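Local coordinates for protein replicative DNA helicase (Nostoc punctiforme, PDB 4O1R) that is the intein of a DnaB helicase, which probably excises itself from the precursor and joins the flanking sequences by protein splicing, at residues A[55-61]-A[116-122]. Sequence-based numbering, arbitrary orientation.
Sequences GIKPLFT and YSGEEEV
Tyr116 turns its edge to the face of Phe60 in a T-shaped stack where strands 57-64 and 106-126 pair antiparallel around a beta bulge in the intein's all-beta Hint fold. CD1 of Tyr116 leads, above the Phe60 ring and offset toward its rim, with centroids 5.6 Å apart and planes at 62°. With CG of Tyr116 anti to its own N (chi1 175°), the phenol ring runs forward along its strand, bringing CE1 to CB of Pro58 and one ring face to N of Gly118, which sits over its centre. A leucine in place of Phe60 has no ring face and would probably leave the Tyr116 edge without its stacking partner. CD2 of Leu59 packs on CG1 of Val122 at 3.5 Å, while CD1 of Leu59 lies against CB of Glu120, whose carboxylate is held by a salt bridge to Arg71. Backbone bonds set this register: Lys57 and Glu120 exchange a pair, then N of Leu59 donates to O of Gly118 while its O accepts from N of Ser117. A bulge puts two residues of one strand opposite one of the other, here Ser117 and Gly118 opposite Leu59. At the bulge itself, OG of Ser117 meets OG1 of Thr61 in a 2.9 Å hydrogen bond.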
loop_
_atom_site.group_PDB
_atom_site.type_symbol
_atom_site.label_atom_id
_atom_site.label_comp_id
_atom_site.label_asym_id
_atom_site.label_seq_id
_atom_site.Cartn_x
_atom_site.Cartn_y
_atom_site.Cartn_z
ATOM N N GLY A 55 6.614 15.215 1.758
ATOM C CA GLY A 55 6.002 16.549 1.810
ATOM C C GLY A 55 4.494 16.467 1.930
ATOM O O GLY A 55 3.947 15.408 2.254
ATOM N N ILE A 56 3.832 17.593 1.681
ATOM C CA ILE A 56 2.384 17.683 1.747
ATOM C C ILE A 56 1.832 17.568 0.341
ATOM O O ILE A 56 2.239 18.321 -0.550
ATOM C CB ILE A 56 1.972 19.012 2.395
ATOM C CG1 ILE A 56 2.379 19.017 3.879
ATOM C CG2 ILE A 56 0.459 19.232 2.239
ATOM C CD1 ILE A 56 2.328 20.392 4.543
ATOM N N LYS A 57 0.935 16.603 0.130
ATOM C CA LYS A 57 0.409 16.308 -1.201
ATOM C C LYS A 57 -1.080 15.998 -1.124
ATOM O O LYS A 57 -1.593 15.646 -0.058
ATOM C CB LYS A 57 1.165 15.115 -1.816
ATOM C CG LYS A 57 2.599 15.523 -2.155
ATOM C CD LYS A 57 3.390 14.421 -2.802
ATOM C CE LYS A 57 4.878 14.657 -2.627
ATOM N NZ LYS A 57 5.356 15.854 -3.362
ATOM N N PRO A 58 -1.784 16.093 -2.264
ATOM C CA PRO A 58 -3.198 15.704 -2.317
ATOM C C PRO A 58 -3.389 14.202 -2.142
ATOM O O PRO A 58 -2.611 13.397 -2.665
ATOM C CB PRO A 58 -3.643 16.155 -3.725
ATOM C CG PRO A 58 -2.567 17.075 -4.223
ATOM C CD PRO A 58 -1.309 16.598 -3.567
ATOM N N LEU A 59 -4.413 13.844 -1.381
ATOM C CA LEU A 59 -4.750 12.457 -1.094
ATOM C C LEU A 59 -6.122 12.103 -1.620
ATOM O O LEU A 59 -7.037 12.943 -1.605
ATOM C CB LEU A 59 -4.736 12.203 0.420
ATOM C CG LEU A 59 -3.355 12.096 1.061
ATOM C CD1 LEU A 59 -3.466 12.095 2.570
ATOM C CD2 LEU A 59 -2.613 10.856 0.558
ATOM N N PHE A 60 -6.254 10.834 -2.015
ATOM C CA PHE A 60 -7.543 10.253 -2.393
ATOM C C PHE A 60 -7.809 9.058 -1.499
ATOM O O PHE A 60 -6.907 8.260 -1.259
ATOM C CB PHE A 60 -7.509 9.797 -3.855
ATOM C CG PHE A 60 -7.374 10.932 -4.829
ATOM C CD1 PHE A 60 -6.123 11.507 -5.072
ATOM C CD2 PHE A 60 -8.491 11.452 -5.473
ATOM C CE1 PHE A 60 -5.982 12.588 -5.945
ATOM C CE2 PHE A 60 -8.360 12.536 -6.350
ATOM C CZ PHE A 60 -7.108 13.091 -6.581
ATOM N N THR A 61 -9.045 8.944 -1.019
ATOM C CA THR A 61 -9.477 7.778 -0.242
ATOM C C THR A 61 -10.076 6.754 -1.185
ATOM O O THR A 61 -11.040 7.045 -1.911
ATOM C CB THR A 61 -10.506 8.177 0.804
ATOM O OG1 THR A 61 -9.946 9.213 1.612
ATOM C CG2 THR A 61 -10.861 7.000 1.705
ATOM N N TYR A 116 -11.490 12.352 -3.520
ATOM C CA TYR A 116 -10.492 13.310 -3.067
ATOM C C TYR A 116 -10.735 13.635 -1.595
ATOM O O TYR A 116 -11.863 13.931 -1.198
ATOM C CB TYR A 116 -10.539 14.572 -3.933
ATOM C CG TYR A 116 -9.604 15.632 -3.429
ATOM C CD1 TYR A 116 -8.225 15.418 -3.400
ATOM C CD2 TYR A 116 -10.089 16.842 -2.966
ATOM C CE1 TYR A 116 -7.353 16.398 -2.924
ATOM C CE2 TYR A 116 -9.227 17.822 -2.490
ATOM C CZ TYR A 116 -7.865 17.593 -2.472
ATOM O OH TYR A 116 -7.003 18.572 -1.996
ATOM N N SER A 117 -9.679 13.593 -0.782
ATOM C CA SER A 117 -9.857 13.835 0.657
ATOM C C SER A 117 -8.845 14.813 1.260
ATOM O O SER A 117 -8.513 14.730 2.443
ATOM C CB SER A 117 -9.889 12.510 1.425
ATOM O OG SER A 117 -8.711 11.784 1.202
ATOM N N GLY A 118 -8.342 15.725 0.443
ATOM C CA GLY A 118 -7.576 16.856 0.957
ATOM C C GLY A 118 -6.088 16.635 0.886
ATOM O O GLY A 118 -5.620 15.651 0.329
ATOM N N GLU A 119 -5.346 17.563 1.464
ATOM C CA GLU A 119 -3.885 17.506 1.474
ATOM C C GLU A 119 -3.379 17.235 2.880
ATOM O O GLU A 119 -3.892 17.790 3.859
ATOM C CB GLU A 119 -3.289 18.830 0.973
ATOM C CG GLU A 119 -3.635 19.187 -0.468
ATOM C CD GLU A 119 -3.010 20.494 -0.918
ATOM O OE1 GLU A 119 -2.586 21.297 -0.054
ATOM O OE2 GLU A 119 -2.943 20.707 -2.145
ATOM N N GLU A 120 -2.366 16.381 2.975
ATOM C CA GLU A 120 -1.697 16.094 4.245
ATOM C C GLU A 120 -0.260 15.755 3.953
ATOM O O GLU A 120 0.095 15.503 2.802
ATOM C CB GLU A 120 -2.312 14.864 4.939
ATOM C CG GLU A 120 -3.782 14.962 5.265
ATOM C CD GLU A 120 -4.277 13.819 6.122
ATOM O OE1 GLU A 120 -3.509 12.873 6.415
ATOM O OE2 GLU A 120 -5.458 13.872 6.506
ATOM N N GLU A 121 0.571 15.721 4.985
ATOM C CA GLU A 121 1.900 15.144 4.829
ATOM C C GLU A 121 1.780 13.664 4.440
ATOM O O GLU A 121 0.912 12.942 4.947
ATOM C CB GLU A 121 2.736 15.306 6.101
ATOM C CG GLU A 121 4.186 14.933 5.877
ATOM C CD GLU A 121 5.074 15.196 7.065
ATOM O OE1 GLU A 121 4.558 15.444 8.173
ATOM O OE2 GLU A 121 6.302 15.143 6.870
ATOM N N VAL A 122 2.623 13.226 3.508
ATOM C CA VAL A 122 2.558 11.854 3.012
ATOM C C VAL A 122 3.931 11.192 3.086
ATOM O O VAL A 122 4.963 11.872 3.137
ATOM C CB VAL A 122 1.952 11.774 1.584
ATOM C CG1 VAL A 122 0.494 12.174 1.603
ATOM C CG2 VAL A 122 2.727 12.634 0.614
#